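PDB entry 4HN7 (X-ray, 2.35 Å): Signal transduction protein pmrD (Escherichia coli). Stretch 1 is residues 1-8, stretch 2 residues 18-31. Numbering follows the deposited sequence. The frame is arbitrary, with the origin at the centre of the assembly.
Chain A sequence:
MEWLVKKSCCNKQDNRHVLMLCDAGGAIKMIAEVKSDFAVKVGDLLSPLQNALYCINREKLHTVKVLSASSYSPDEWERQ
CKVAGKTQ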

# COMPACT_ATOMS: atom_id res chain seq x y z
N MET A 1 5.70 -0.19 -16.68
CA MET A 1 6.83 0.76 -16.58
C MET A 1 7.05 1.30 -15.19
O MET A 1 6.13 1.65 -14.46
CB MET A 1 6.63 1.97 -17.50
CG MET A 1 6.91 1.71 -18.94
SD MET A 1 6.77 3.24 -19.83
CE MET A 1 7.08 2.64 -21.51
N GLU A 2 8.32 1.45 -14.90
CA GLU A 2 8.78 2.10 -13.73
C GLU A 2 9.06 3.52 -14.12
O GLU A 2 9.37 3.81 -15.27
CB GLU A 2 10.01 1.38 -13.27
CG GLU A 2 9.72 -0.07 -12.82
CD GLU A 2 10.96 -0.83 -12.31
OE1 GLU A 2 12.04 -0.58 -12.84
OE2 GLU A 2 10.87 -1.70 -11.40
N TRP A 3 8.95 4.42 -13.16
CA TRP A 3 9.01 5.83 -13.43
C TRP A 3 9.93 6.36 -12.44
O TRP A 3 9.88 5.94 -11.33
CB TRP A 3 7.65 6.43 -13.21
CG TRP A 3 6.64 5.91 -14.19
CD1 TRP A 3 5.77 4.85 -14.02
CD2 TRP A 3 6.44 6.39 -15.55
NE1 TRP A 3 5.06 4.65 -15.19
CE2 TRP A 3 5.44 5.59 -16.13
CE3 TRP A 3 6.98 7.43 -16.30
CZ2 TRP A 3 5.01 5.80 -17.42
CZ3 TRP A 3 6.55 7.63 -17.59
CH2 TRP A 3 5.56 6.84 -18.13
N LEU A 4 10.74 7.31 -12.82
CA LEU A 4 11.57 8.01 -11.87
C LEU A 4 10.95 9.36 -11.58
O LEU A 4 10.61 10.10 -12.49
CB LEU A 4 12.94 8.18 -12.48
CG LEU A 4 14.12 7.59 -11.71
CD1 LEU A 4 13.72 6.84 -10.45
CD2 LEU A 4 14.91 6.66 -12.61
N VAL A 5 10.76 9.70 -10.33
CA VAL A 5 10.22 11.00 -10.01
C VAL A 5 11.27 12.06 -10.23
O VAL A 5 12.19 12.11 -9.47
CB VAL A 5 9.82 11.07 -8.57
CG1 VAL A 5 9.23 12.44 -8.25
CG2 VAL A 5 8.88 9.92 -8.25
N LYS A 6 11.11 12.91 -11.25
CA LYS A 6 12.06 13.98 -11.55
C LYS A 6 11.78 15.26 -10.81
O LYS A 6 12.69 16.00 -10.59
CB LYS A 6 12.09 14.30 -13.03
CG LYS A 6 12.86 13.30 -13.91
CD LYS A 6 14.35 13.30 -13.60
CE LYS A 6 15.18 13.66 -14.84
NZ LYS A 6 16.43 14.40 -14.48
N LYS A 7 10.53 15.52 -10.45
CA LYS A 7 10.15 16.73 -9.73
C LYS A 7 8.91 16.46 -8.97
O LYS A 7 8.07 15.80 -9.49
CB LYS A 7 9.72 17.84 -10.66
CG LYS A 7 10.69 18.28 -11.74
CD LYS A 7 9.87 18.87 -12.88
CE LYS A 7 10.70 19.64 -13.89
NZ LYS A 7 10.82 21.07 -13.49
N SER A 8 8.77 17.07 -7.79
CA SER A 8 7.62 16.93 -6.86
C SER A 8 7.06 18.31 -6.45
O SER A 8 7.70 19.34 -6.61
CB SER A 8 8.01 16.12 -5.61
OG SER A 8 6.97 16.07 -4.65
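Stretch 2, residues 18-31: VLMLCDAGGAIKMI

Stretch 2 lies beside stretch 1 as its antiparallel neighbour in a sheet. Strand 18-23 runs against strand 3-8 with an angle of 140° between their N-to-C directions, and the axes approach to 4.5 Å. A turn follows, and a second strand starts at Lys29. The contact buries 800 Å², both sides summed.

Val18 is extended, and its carbonyl O lies 3.7 Å from Ser8 CA. Leu19 CD2 reaches Val5 CG1 at 4.0 Å and Ser8 OG at 3.8 Å.

Met20 pairs with Lys7 at a beta bulge. Met20 N donates to Lys7 O at 2.8 Å. Met20 O accepts from Lys6 N at 2.8 Å and, weakly, from Lys7 N at 3.4 Å. One carbonyl thus serves two successive amides, and the register shifts by one residue. The side chains of this pair share a face, with Met20 CE 3.3 Å from Lys7 CE.

Leu21 sits opposite Val5, CA to CA 4.5 Å. Its CD2 packs on Val5 CG2 at 3.8 Å, and its CB lies 4.0 Å from Trp3 CE3. Leu21 CA also makes a CA-H...O contact with Leu4 O at 3.2 Å.

Cys22 pairs with Leu4 through two hydrogen bonds: Leu4 N to Cys22 O, 2.9 Å and nearly straight, and Cys22 N to Leu4 O, 3.0 Å. Cys22 SG lies 4.0 Å from Lys6 CG.

Asp23 lies next to Trp3, its CB 3.9 Å from Trp3 CZ3. Its OD2 accepts from Ile28 N at 3.2 Å, which ties the two ends of the turn together. Gly25 and Gly26 do not touch stretch 1; both have positive phi.

Ile28 returns to the contact. Its O lies at the Trp3 ring edge, 4.0 Å from CZ3, and its CD1 meets Met1 CE at 4.2 Å. Met30 CG packs 3.7 Å from Trp3 CZ3.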

# COMPACT_ATOMS: atom_id res chain seq x y z
N VAL A 18 1.80 16.43 -7.06
CA VAL A 18 1.84 16.46 -8.52
C VAL A 18 3.28 16.16 -8.80
O VAL A 18 4.14 16.71 -8.12
CB VAL A 18 1.40 17.77 -9.17
CG1 VAL A 18 1.46 17.70 -10.71
CG2 VAL A 18 -0.05 18.02 -8.81
N LEU A 19 3.53 15.26 -9.75
CA LEU A 19 4.85 14.70 -9.96
C LEU A 19 5.21 14.77 -11.42
O LEU A 19 4.40 14.53 -12.25
CB LEU A 19 4.89 13.23 -9.53
CG LEU A 19 4.59 12.86 -8.10
CD1 LEU A 19 4.64 11.35 -8.06
CD2 LEU A 19 5.53 13.43 -7.05
N MET A 20 6.43 15.12 -11.71
CA MET A 20 6.93 14.96 -13.01
C MET A 20 7.72 13.65 -12.92
O MET A 20 8.42 13.41 -11.98
CB MET A 20 7.79 16.16 -13.39
CG MET A 20 7.94 16.39 -14.88
SD MET A 20 9.34 15.55 -15.68
CE MET A 20 10.53 16.88 -15.72
N LEU A 21 7.52 12.78 -13.88
CA LEU A 21 8.03 11.42 -13.86
C LEU A 21 8.68 11.20 -15.20
O LEU A 21 8.25 11.74 -16.16
CB LEU A 21 6.87 10.46 -13.75
CG LEU A 21 5.97 10.52 -12.55
CD1 LEU A 21 4.78 9.67 -12.91
CD2 LEU A 21 6.67 10.01 -11.28
N CYS A 22 9.74 10.46 -15.31
CA CYS A 22 10.11 10.04 -16.62
C CYS A 22 10.48 8.56 -16.60
O CYS A 22 10.95 8.07 -15.59
CB CYS A 22 11.19 10.92 -17.17
SG CYS A 22 12.80 10.38 -16.67
N ASP A 23 10.21 7.86 -17.71
CA ASP A 23 10.56 6.46 -17.93
C ASP A 23 12.12 6.26 -17.98
O ASP A 23 12.86 7.21 -18.19
CB ASP A 23 9.70 5.89 -19.12
CG ASP A 23 10.40 5.88 -20.48
OD1 ASP A 23 10.21 4.89 -21.23
OD2 ASP A 23 11.13 6.83 -20.84
N ALA A 24 12.62 5.05 -17.70
CA ALA A 24 14.05 4.68 -17.85
C ALA A 24 14.41 4.60 -19.30
O ALA A 24 14.03 3.69 -20.02
CB ALA A 24 14.31 3.33 -17.25
N GLY A 25 15.17 5.55 -19.76
CA GLY A 25 15.12 5.81 -21.18
C GLY A 25 14.87 7.29 -21.30
O GLY A 25 15.56 7.99 -22.05
N GLY A 26 13.89 7.76 -20.52
CA GLY A 26 13.52 9.18 -20.42
C GLY A 26 13.02 9.71 -21.75
O GLY A 26 12.97 10.94 -21.97
N ALA A 27 12.65 8.79 -22.63
CA ALA A 27 11.93 9.14 -23.82
C ALA A 27 10.69 9.93 -23.42
O ALA A 27 10.46 11.01 -23.89
CB ALA A 27 11.56 7.86 -24.56
N ILE A 28 9.98 9.38 -22.45
CA ILE A 28 8.65 9.77 -22.04
C ILE A 28 8.64 10.43 -20.67
O ILE A 28 9.10 9.86 -19.74
CB ILE A 28 7.80 8.51 -21.99
CG1 ILE A 28 7.91 7.80 -23.33
CG2 ILE A 28 6.37 8.88 -21.72
CD1 ILE A 28 7.53 6.35 -23.32
N LYS A 29 8.10 11.64 -20.57
CA LYS A 29 8.02 12.37 -19.33
C LYS A 29 6.56 12.68 -19.17
O LYS A 29 5.92 12.93 -20.14
CB LYS A 29 8.81 13.65 -19.46
CG LYS A 29 10.17 13.45 -20.09
CD LYS A 29 11.13 14.58 -19.77
CE LYS A 29 12.49 14.38 -20.43
NZ LYS A 29 13.51 13.71 -19.55
N MET A 30 6.03 12.60 -17.96
CA MET A 30 4.61 12.69 -17.72
C MET A 30 4.49 13.59 -16.53
O MET A 30 5.45 13.81 -15.84
CB MET A 30 3.97 11.34 -17.37
CG MET A 30 4.04 10.28 -18.44
SD MET A 30 2.96 10.47 -19.89
CE MET A 30 1.41 10.07 -19.13
N ILE A 31 3.32 14.16 -16.34
CA ILE A 31 2.99 14.86 -15.16
C ILE A 31 1.90 14.00 -14.59
O ILE A 31 1.05 13.53 -15.33
CB ILE A 31 2.40 16.24 -15.49
CG1 ILE A 31 3.45 17.03 -16.20
CG2 ILE A 31 1.92 16.95 -14.19
CD1 ILE A 31 3.02 18.36 -16.75